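Local coordinates for protein nitrilotriacetate monooxygenase (Burkholderia pseudomallei, PDB 3SDO) that probably acts as a flavin-dependent monooxygenase of the NtaA/SnaA/DszA family, using FMN and molecular oxygen to oxidise its substrate, at residues L301-L304 with S305-Q309; A284-K287 with Y288-V291; I226-A229 with G230-D234; A379-M382 with I383-V386. All blocks are in the same frame, centred on the assembly; numbering follows the deposited sequence.

Interaction 1: L301-L304 with S305-Q309; sequences LAYL and SHFFQ
Tyr303 and Phe307, one helical turn apart, meet edge-to-face. The edge of the Phe307 ring points toward the face of the tyrosine ring. Their planes stand at 80° and the centroids are 5.3 Å apart. Tyr303 CE2 and Phe307 CE2 make the closest approach, at 3.7 Å. The first torsions bring the rings together. In Tyr303 the ring carbon CG lies anti to the backbone N (chi1 -168°), which swings the ring toward the later residues. In Phe307 CG lies beside the backbone N (chi1 -65°), and the ring leans back toward Tyr303. His306 completes an aromatic cluster. Its ring is nearly parallel to that of Tyr303 but slid so far along that the two barely overlap. Its CD2 sits over one face of Phe307, toward the rim.

This is the last part of helix 297-307. Ser305 N still donates to Leu301 O (2.8 Å), as in an alpha helix. Phe307 N instead reaches Leu304 O, three residues back (3.1 Å), from above the carbonyl plane. The turn tightens there. Leu304 O also lies in the plane of the Phe308 ring, at its edge, 3.4 Å from Phe308 CD2. Ser305 OG bonds to His311 O in the following loop. Phe333 adds a further ring against both His306 and Phe307. Leu304 is buried against helices 334-346 and 351-363.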
loop_
_atom_site.group_PDB
_atom_site.type_symbol
_atom_site.label_atom_id
_atom_site.label_comp_id
_atom_site.label_asym_id
_atom_site.label_seq_id
_atom_site.Cartn_x
_atom_site.Cartn_y
_atom_site.Cartn_z
ATOM N N LEU A 301 -34.012 14.787 0.039
ATOM C CA LEU A 301 -34.963 14.939 -1.089
ATOM C C LEU A 301 -34.387 14.583 -2.490
ATOM O O LEU A 301 -35.089 14.013 -3.329
ATOM C CB LEU A 301 -35.522 16.366 -1.129
ATOM C CG LEU A 301 -36.337 16.868 0.062
ATOM C CD1 LEU A 301 -36.819 18.310 -0.191
ATOM C CD2 LEU A 301 -37.506 15.960 0.319
ATOM N N ALA A 302 -33.133 14.949 -2.752
ATOM C CA ALA A 302 -32.510 14.684 -4.056
ATOM C C ALA A 302 -32.468 13.184 -4.312
ATOM O O ALA A 302 -32.642 12.724 -5.443
ATOM C CB ALA A 302 -31.077 15.283 -4.129
ATOM N N TYR A 303 -32.256 12.427 -3.245
ATOM C CA TYR A 303 -32.228 10.989 -3.333
ATOM C C TYR A 303 -33.631 10.370 -3.458
ATOM O O TYR A 303 -33.808 9.358 -4.141
ATOM C CB TYR A 303 -31.434 10.406 -2.152
ATOM C CG TYR A 303 -31.108 8.938 -2.330
ATOM C CD1 TYR A 303 -30.196 8.519 -3.303
ATOM C CD2 TYR A 303 -31.726 7.967 -1.536
ATOM C CE1 TYR A 303 -29.908 7.169 -3.481
ATOM C CE2 TYR A 303 -31.446 6.625 -1.702
ATOM C CZ TYR A 303 -30.539 6.219 -2.677
ATOM O OH TYR A 303 -30.258 4.876 -2.847
ATOM N N LEU A 304 -34.643 10.963 -2.824
ATOM C CA LEU A 304 -36.033 10.584 -3.103
ATOM C C LEU A 304 -36.411 10.843 -4.573
ATOM O O LEU A 304 -37.138 10.061 -5.199
ATOM C CB LEU A 304 -37.006 11.419 -2.273
ATOM C CG LEU A 304 -37.792 10.919 -1.067
ATOM C CD1 LEU A 304 -38.910 11.933 -0.887
ATOM C CD2 LEU A 304 -38.350 9.497 -1.191
ATOM N N SER A 305 -35.967 11.987 -5.084
ATOM C CA SER A 305 -36.208 12.405 -6.477
ATOM C C SER A 305 -35.760 11.310 -7.467
ATOM O O SER A 305 -36.415 11.070 -8.477
ATOM C CB SER A 305 -35.453 13.731 -6.731
ATOM O OG SER A 305 -35.740 14.303 -7.999
ATOM N N HIS A 306 -34.658 10.644 -7.144
ATOM C CA HIS A 306 -34.103 9.531 -7.925
ATOM C C HIS A 306 -35.134 8.423 -8.241
ATOM O O HIS A 306 -35.140 7.838 -9.334
ATOM C CB HIS A 306 -32.879 8.966 -7.144
ATOM C CG HIS A 306 -32.318 7.688 -7.678
ATOM N ND1 HIS A 306 -31.680 7.603 -8.897
ATOM C CD2 HIS A 306 -32.263 6.446 -7.137
ATOM C CE1 HIS A 306 -31.279 6.357 -9.097
ATOM N NE2 HIS A 306 -31.618 5.635 -8.042
ATOM N N PHE A 307 -35.999 8.133 -7.282
ATOM C CA PHE A 307 -36.943 7.045 -7.432
ATOM C C PHE A 307 -38.207 7.451 -8.171
ATOM O O PHE A 307 -38.963 6.587 -8.601
ATOM C CB PHE A 307 -37.270 6.458 -6.062
ATOM C CG PHE A 307 -36.076 5.804 -5.387
ATOM C CD1 PHE A 307 -35.428 4.738 -5.983
ATOM C CD2 PHE A 307 -35.604 6.267 -4.171
ATOM C CE1 PHE A 307 -34.325 4.136 -5.372
ATOM C CE2 PHE A 307 -34.491 5.672 -3.554
ATOM C CZ PHE A 307 -33.859 4.603 -4.157
ATOM N N PHE A 308 -38.436 8.753 -8.316
ATOM C CA PHE A 308 -39.656 9.262 -8.932
ATOM C C PHE A 308 -39.377 10.086 -10.197
ATOM O O PHE A 308 -39.970 11.147 -10.401
ATOM C CB PHE A 308 -40.429 10.107 -7.912
ATOM C CG PHE A 308 -41.046 9.311 -6.806
ATOM C CD1 PHE A 308 -42.319 8.781 -6.949
ATOM C CD2 PHE A 308 -40.370 9.108 -5.618
ATOM C CE1 PHE A 308 -42.909 8.057 -5.929
ATOM C CE2 PHE A 308 -40.943 8.405 -4.583
ATOM C CZ PHE A 308 -42.222 7.876 -4.736
ATOM N N GLN A 309 -38.486 9.591 -11.048
ATOM C CA GLN A 309 -38.173 10.230 -12.326
ATOM C C GLN A 309 -37.806 11.721 -12.174
ATOM O O GLN A 309 -38.254 12.569 -12.955
ATOM C CB GLN A 309 -39.340 10.046 -13.313
ATOM C CG GLN A 309 -39.699 8.577 -13.567
ATOM C CD GLN A 309 -40.717 8.374 -14.680
ATOM O OE1 GLN A 309 -41.859 8.830 -14.593
ATOM N NE2 GLN A 309 -40.324 7.617 -15.705
#

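Interaction 2: A284-K287 with Y288-V291; sequences ADDK and YRQV
Asp286 and Arg289 form a salt bridge three residues apart on helix 281-292. Arg289 NH2 donates to Asp286 OD1 at 2.7 Å. The bond is short but bent, with an N-H...O angle of 139°. NH2 meets OD1 nearly along its C-O axis, and OD1 lies tilted from the guanidinium plane. The carboxylate and guanidinium planes are 72° apart. Arg289 bends at chi3 (-86°). This folds the guanidinium back over the helix, with Asp285 O 3.6 Å above the plane and over its centre. Asp285 CB packs 3.8 Å from Arg289 NH1 and equally near Arg289 NH2.

This is the solvent side, where Asp286, Arg289 and Gln290 are exposed. The other side is tighter. Val291 is buried against Phe403 of helix 401-418, and Tyr288 touches Ile276 and Ile372 of strands 268-277 and 372-373. Lys287 extends from the helix to a salt bridge with Asp407 and a bond to Val277 O. Regular helical bonds run beneath, such as Val291 N to Lys287 O (3.0 Å).

Asp285 OD2 stays 4.8 Å from Arg289 NH1, while Asp285 OD1 bonds to Gln281 NE2. Asp286 OD1 therefore probably carries most of the charge pairing with Arg289, with Asp285 adding a weaker attraction.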
loop_
_atom_site.group_PDB
_atom_site.type_symbol
_atom_site.label_atom_id
_atom_site.label_comp_id
_atom_site.label_asym_id
_atom_site.label_seq_id
_atom_site.Cartn_x
_atom_site.Cartn_y
_atom_site.Cartn_z
ATOM N N ALA A 284 -28.980 7.884 23.479
ATOM C CA ALA A 284 -28.738 7.102 22.271
ATOM C C ALA A 284 -29.519 7.647 21.076
ATOM O O ALA A 284 -28.964 7.804 19.969
ATOM C CB ALA A 284 -29.101 5.636 22.497
ATOM N N ASP A 285 -30.803 7.900 21.304
ATOM C CA ASP A 285 -31.703 8.401 20.267
ATOM C C ASP A 285 -31.270 9.804 19.775
ATOM O O ASP A 285 -31.406 10.125 18.606
ATOM C CB ASP A 285 -33.154 8.450 20.786
ATOM C CG ASP A 285 -33.842 7.061 20.839
ATOM O OD1 ASP A 285 -33.349 6.046 20.281
ATOM O OD2 ASP A 285 -34.923 6.987 21.450
ATOM N N ASP A 286 -30.756 10.628 20.684
ATOM C CA ASP A 286 -30.289 11.972 20.342
ATOM C C ASP A 286 -29.071 11.851 19.431
ATOM O O ASP A 286 -28.946 12.598 18.457
ATOM C CB ASP A 286 -29.917 12.782 21.591
ATOM C CG ASP A 286 -31.129 13.230 22.417
ATOM O OD1 ASP A 286 -32.285 13.250 21.923
ATOM O OD2 ASP A 286 -30.904 13.589 23.599
ATOM N N LYS A 287 -28.187 10.898 19.740
ATOM C CA LYS A 287 -26.989 10.685 18.932
ATOM C C LYS A 287 -27.377 10.174 17.556
ATOM O O LYS A 287 -26.790 10.551 16.549
ATOM C CB LYS A 287 -26.035 9.675 19.584
ATOM C CG LYS A 287 -25.284 10.220 20.791
ATOM C CD LYS A 287 -24.228 9.227 21.272
ATOM C CE LYS A 287 -23.784 9.616 22.668
ATOM N NZ LYS A 287 -22.878 8.636 23.264
ATOM N N TYR A 288 -28.362 9.295 17.526
ATOM C CA TYR A 288 -28.863 8.776 16.275
ATOM C C TYR A 288 -29.461 9.906 15.414
ATOM O O TYR A 288 -29.240 9.975 14.210
ATOM C CB TYR A 288 -29.886 7.704 16.569
ATOM C CG TYR A 288 -30.606 7.191 15.360
ATOM C CD1 TYR A 288 -29.942 6.459 14.388
ATOM C CD2 TYR A 288 -31.948 7.428 15.198
ATOM C CE1 TYR A 288 -30.612 5.981 13.263
ATOM C CE2 TYR A 288 -32.624 6.957 14.086
ATOM C CZ TYR A 288 -31.951 6.229 13.127
ATOM O OH TYR A 288 -32.648 5.765 12.028
ATOM N N ARG A 289 -30.192 10.813 16.035
ATOM C CA ARG A 289 -30.713 11.975 15.307
ATOM C C ARG A 289 -29.571 12.843 14.732
ATOM O O ARG A 289 -29.682 13.365 13.610
ATOM C CB ARG A 289 -31.671 12.796 16.190
ATOM C CG ARG A 289 -33.037 12.100 16.396
ATOM C CD ARG A 289 -34.088 13.011 17.044
ATOM N NE ARG A 289 -33.994 12.982 18.506
ATOM C CZ ARG A 289 -34.467 12.003 19.280
ATOM N NH1 ARG A 289 -35.084 10.947 18.749
ATOM N NH2 ARG A 289 -34.316 12.078 20.595
ATOM N N GLN A 290 -28.479 12.977 15.483
ATOM C CA GLN A 290 -27.301 13.718 15.002
ATOM C C GLN A 290 -26.788 13.054 13.735
ATOM O O GLN A 290 -26.564 13.708 12.714
ATOM C CB GLN A 290 -26.155 13.684 16.014
ATOM C CG GLN A 290 -26.227 14.668 17.139
ATOM C CD GLN A 290 -24.968 14.615 18.029
ATOM O OE1 GLN A 290 -23.888 14.151 17.616
ATOM N NE2 GLN A 290 -25.116 15.077 19.262
ATOM N N VAL A 291 -26.593 11.748 13.811
ATOM C CA VAL A 291 -26.125 10.988 12.667
ATOM C C VAL A 291 -27.060 11.187 11.474
ATOM O O VAL A 291 -26.599 11.513 10.394
ATOM C CB VAL A 291 -25.950 9.508 13.021
ATOM C CG1 VAL A 291 -25.815 8.667 11.782
ATOM C CG2 VAL A 291 -24.723 9.338 13.922
#

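Interaction 3: I226-A229 with G230-D234; sequences IDLA and GRSAD
Leu228 O is gripped by two groups of Ser232, the residue four places on. Ser232 OG donates to Leu228 O at 2.9 Å, from above the carbonyl plane. Ser232 N is also 2.9 Å from Leu228 O, but its bond is weak and strongly bent. The hydroxyl is placed by chi1 of 70°, which sets OG between the backbone N and the carbonyl carbon and turns it back toward the previous turn. OG also touches Leu228 CD1 and bonds to Gln218 NE2, so it ties the helix to strand 215-218.

Ala229 O is the next acceptor. Ala233 N reaches Ala229 O at 2.8 Å, and Ser232 N adds a weak bond. Ala229 CB and Ala233 CB lie 4.1 Å apart.

On the more open side, Arg231 lies across Asp227. Its chain bends at chi3 (45°), and Arg231 CD comes 3.5 Å from Asp227 OD2. The ion pair from Asp227 OD2 to Arg231 NH1 is long, at 3.8 Å, so the attraction is probably modest. Leu228 crosses the arginine at about a right angle, with Leu228 CD1 over one face of the guanidinium, 4.1 Å from Arg231 NH1.

The helix is the crossover of the beta-alpha-beta unit formed with strands 215-218 and 235-238 in the barrel. Leu228 packs on helix 150-165 and lies about 4 Å, side chain to side chain, from Tyr151, a predicted FMN-binding residue. Ile226 faces helix 243-259, and Asp234 bonds to Ile216 and Lys268 beside the parallel sheet.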
loop_
_atom_site.group_PDB
_atom_site.type_symbol
_atom_site.label_atom_id
_atom_site.label_comp_id
_atom_site.label_asym_id
_atom_site.label_seq_id
_atom_site.Cartn_x
_atom_site.Cartn_y
_atom_site.Cartn_z
ATOM N N ILE A 226 -20.613 -17.190 -1.580
ATOM C CA ILE A 226 -20.622 -18.011 -0.365
ATOM C C ILE A 226 -19.768 -19.259 -0.553
ATOM O O ILE A 226 -19.009 -19.656 0.325
ATOM C CB ILE A 226 -22.062 -18.364 0.046
ATOM C CG1 ILE A 226 -22.743 -17.111 0.581
ATOM C CG2 ILE A 226 -22.099 -19.463 1.127
ATOM C CD1 ILE A 226 -24.253 -17.241 0.772
ATOM N N ASP A 227 -19.880 -19.868 -1.724
ATOM C CA ASP A 227 -19.104 -21.044 -2.021
ATOM C C ASP A 227 -17.593 -20.754 -2.063
ATOM O O ASP A 227 -16.779 -21.528 -1.549
ATOM C CB ASP A 227 -19.549 -21.634 -3.351
ATOM C CG ASP A 227 -19.113 -23.065 -3.506
ATOM O OD1 ASP A 227 -19.440 -23.882 -2.608
ATOM O OD2 ASP A 227 -18.436 -23.359 -4.510
ATOM N N LEU A 228 -17.209 -19.653 -2.693
ATOM C CA LEU A 228 -15.805 -19.274 -2.678
ATOM C C LEU A 228 -15.351 -19.068 -1.237
ATOM O O LEU A 228 -14.276 -19.519 -0.875
ATOM C CB LEU A 228 -15.553 -18.013 -3.512
ATOM C CG LEU A 228 -14.102 -17.552 -3.617
ATOM C CD1 LEU A 228 -13.203 -18.622 -4.159
ATOM C CD2 LEU A 228 -14.031 -16.266 -4.469
ATOM N N ALA A 229 -16.169 -18.412 -0.416
ATOM C CA ALA A 229 -15.792 -18.159 0.994
ATOM C C ALA A 229 -15.557 -19.466 1.749
ATOM O O ALA A 229 -14.569 -19.613 2.472
ATOM C CB ALA A 229 -16.854 -17.307 1.706
ATOM N N GLY A 230 -16.480 -20.410 1.582
ATOM C CA GLY A 230 -16.367 -21.745 2.192
ATOM C C GLY A 230 -15.123 -22.513 1.768
ATOM O O GLY A 230 -14.502 -23.196 2.593
ATOM N N ARG A 231 -14.738 -22.378 0.499
ATOM C CA ARG A 231 -13.563 -23.066 -0.027
ATOM C C ARG A 231 -12.246 -22.389 0.317
ATOM O O ARG A 231 -11.204 -23.050 0.288
ATOM C CB ARG A 231 -13.636 -23.165 -1.543
ATOM C CG ARG A 231 -14.654 -24.195 -2.027
ATOM C CD ARG A 231 -15.104 -23.909 -3.441
ATOM N NE ARG A 231 -13.979 -23.593 -4.318
ATOM C CZ ARG A 231 -14.002 -22.671 -5.289
ATOM N NH1 ARG A 231 -15.090 -21.932 -5.537
ATOM N NH2 ARG A 231 -12.917 -22.481 -6.028
ATOM N N SER A 232 -12.269 -21.080 0.605
ATOM C CA SER A 232 -10.992 -20.322 0.667
ATOM C C SER A 232 -10.870 -19.191 1.700
ATOM O O SER A 232 -9.774 -18.683 1.898
ATOM C CB SER A 232 -10.633 -19.773 -0.728
ATOM O OG SER A 232 -11.521 -18.712 -1.118
ATOM N N ALA A 233 -11.941 -18.804 2.382
ATOM C CA ALA A 233 -11.822 -17.709 3.365
ATOM C C ALA A 233 -11.479 -18.210 4.770
ATOM O O ALA A 233 -11.930 -19.284 5.173
ATOM C CB ALA A 233 -13.099 -16.905 3.397
ATOM N N ASP A 234 -10.710 -17.414 5.509
ATOM C CA ASP A 234 -10.494 -17.604 6.956
ATOM C C ASP A 234 -11.532 -16.844 7.761
ATOM O O ASP A 234 -11.846 -17.219 8.893
ATOM C CB ASP A 234 -9.111 -17.105 7.359
ATOM C CG ASP A 234 -8.008 -17.846 6.650
ATOM O OD1 ASP A 234 -7.996 -19.086 6.742
ATOM O OD2 ASP A 234 -7.150 -17.204 6.015
#

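Interaction 4: A379-M382 with I383-V386; sequences ASEM and IRWV
The Trp385 ring and the Arg384 guanidinium both turn an edge to the carboxylate of Glu381. Phe371 and Phe243 meet the tryptophan in edge-to-face pairs, and Phe243 makes a cation-pi contact with Arg384. Arg384 grips the carboxylate side-on. Arg384 NE donates to Glu381 OE1 at 3.0 Å, and Arg384 NH2 donates to Glu381 OE2 at 2.9 Å. Both oxygens lie close to the guanidinium plane. The carboxylate is turned 43° from it. OE1 is met from above the carboxylate plane, OE2 on the syn side and somewhat out of the plane.

This is a salt bridge along helix 375-387, which packs on the outside of the parallel barrel. Buried Met382 reaches Phe394 of strand 393-396 and Ile273 of strand 268-277.

Trp385 NE1 also bonds to Glu381 OE2 (3.0 Å), from the same carboxylate face as Arg384 NH2. This donor is above the carboxylate plane, but OE2 lies in the indole plane. OE2 therefore takes two donors. The glutamate starts with CG anti to the backbone N and bends at chi2 (69°), bringing the carboxylate to both partners. Arg384 runs alongside, pointing the same way, and its bend at chi3 (87°) turns NE and NH2 toward the acid.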
loop_
_atom_site.group_PDB
_atom_site.type_symbol
_atom_site.label_atom_id
_atom_site.label_comp_id
_atom_site.label_asym_id
_atom_site.label_seq_id
_atom_site.Cartn_x
_atom_site.Cartn_y
_atom_site.Cartn_z
ATOM N N ALA A 379 -25.094 -4.524 24.222
ATOM C CA ALA A 379 -24.303 -5.732 24.517
ATOM C C ALA A 379 -25.171 -6.998 24.482
ATOM O O ALA A 379 -24.747 -8.022 23.934
ATOM C CB ALA A 379 -23.573 -5.616 25.874
ATOM N N SER A 380 -26.375 -6.914 25.056
ATOM C CA SER A 380 -27.309 -8.024 25.063
ATOM C C SER A 380 -27.651 -8.494 23.633
ATOM O O SER A 380 -27.760 -9.687 23.396
ATOM C CB SER A 380 -28.589 -7.685 25.834
ATOM O OG SER A 380 -28.355 -7.665 27.242
ATOM N N GLU A 381 -27.806 -7.553 22.703
ATOM C CA GLU A 381 -28.130 -7.890 21.307
ATOM C C GLU A 381 -26.930 -8.545 20.615
ATOM O O GLU A 381 -27.089 -9.523 19.885
ATOM C CB GLU A 381 -28.576 -6.630 20.558
ATOM C CG GLU A 381 -28.958 -6.848 19.109
ATOM C CD GLU A 381 -30.238 -7.655 18.909
ATOM O OE1 GLU A 381 -30.905 -8.035 19.898
ATOM O OE2 GLU A 381 -30.580 -7.904 17.732
ATOM N N MET A 382 -25.733 -8.031 20.855
ATOM C CA MET A 382 -24.515 -8.677 20.338
ATOM C C MET A 382 -24.388 -10.089 20.869
ATOM O O MET A 382 -24.046 -11.010 20.115
ATOM C CB MET A 382 -23.244 -7.883 20.684
ATOM C CG MET A 382 -23.195 -6.509 20.001
ATOM S SD MET A 382 -21.784 -5.488 20.513
ATOM C CE MET A 382 -22.321 -3.952 19.752
ATOM N N ILE A 383 -24.636 -10.254 22.168
ATOM C CA ILE A 383 -24.596 -11.576 22.798
ATOM C C ILE A 383 -25.628 -12.481 22.158
ATOM O O ILE A 383 -25.355 -13.640 21.878
ATOM C CB ILE A 383 -24.812 -11.490 24.312
ATOM C CG1 ILE A 383 -23.536 -10.950 24.985
ATOM C CG2 ILE A 383 -25.285 -12.874 24.889
ATOM C CD1 ILE A 383 -23.719 -10.388 26.428
ATOM N N ARG A 384 -26.808 -11.941 21.888
ATOM C CA ARG A 384 -27.859 -12.714 21.235
ATOM C C ARG A 384 -27.404 -13.231 19.864
ATOM O O ARG A 384 -27.593 -14.421 19.548
ATOM C CB ARG A 384 -29.134 -11.880 21.083
ATOM C CG ARG A 384 -30.257 -12.614 20.363
ATOM C CD ARG A 384 -31.563 -11.854 20.399
ATOM N NE ARG A 384 -31.650 -10.922 19.290
ATOM C CZ ARG A 384 -32.213 -11.167 18.110
ATOM N NH1 ARG A 384 -32.747 -12.353 17.843
ATOM N NH2 ARG A 384 -32.234 -10.207 17.176
ATOM N N TRP A 385 -26.804 -12.350 19.056
ATOM C CA TRP A 385 -26.334 -12.750 17.717
ATOM C C TRP A 385 -25.308 -13.882 17.799
ATOM O O TRP A 385 -25.326 -14.803 16.990
ATOM C CB TRP A 385 -25.718 -11.561 16.958
ATOM C CG TRP A 385 -26.740 -10.640 16.348
ATOM C CD1 TRP A 385 -27.826 -10.106 16.969
ATOM C CD2 TRP A 385 -26.769 -10.152 15.004
ATOM N NE1 TRP A 385 -28.538 -9.324 16.106
ATOM C CE2 TRP A 385 -27.917 -9.335 14.883
ATOM C CE3 TRP A 385 -25.934 -10.312 13.889
ATOM C CZ2 TRP A 385 -28.248 -8.677 13.698
ATOM C CZ3 TRP A 385 -26.275 -9.664 12.702
ATOM C CH2 TRP A 385 -27.420 -8.848 12.623
ATOM N N VAL A 386 -24.439 -13.818 18.790
ATOM C CA VAL A 386 -23.392 -14.843 18.980
ATOM C C VAL A 386 -23.981 -16.138 19.572
ATOM O O VAL A 386 -23.736 -17.222 19.041
ATOM C CB VAL A 386 -22.223 -14.292 19.821
ATOM C CG1 VAL A 386 -21.217 -15.398 20.188
ATOM C CG2 VAL A 386 -21.512 -13.193 19.024
#

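Overall arrangement
All four interactions are local contacts within single helices, and all lie in the luciferase-like monooxygenase range of a TIM-barrel protein. Along the chain the order is interaction 3, 2, 1, then 4. Interaction 3 is nearest the predicted FMN site, on the helix between strands 215-218 and 235-238. Interactions 2 and 4 are about 21 Å apart between centres, and their helices both touch strand 268-277 and helix 401-418. Interaction 1 is on helix 297-307, which follows helix 281-292 of interaction 2. Its centre is about 38 Å from that of interaction 3. None touch. Interactions 3 and 4 lie on helices against the barrel strands; interaction 1 is well away from the predicted FMN site.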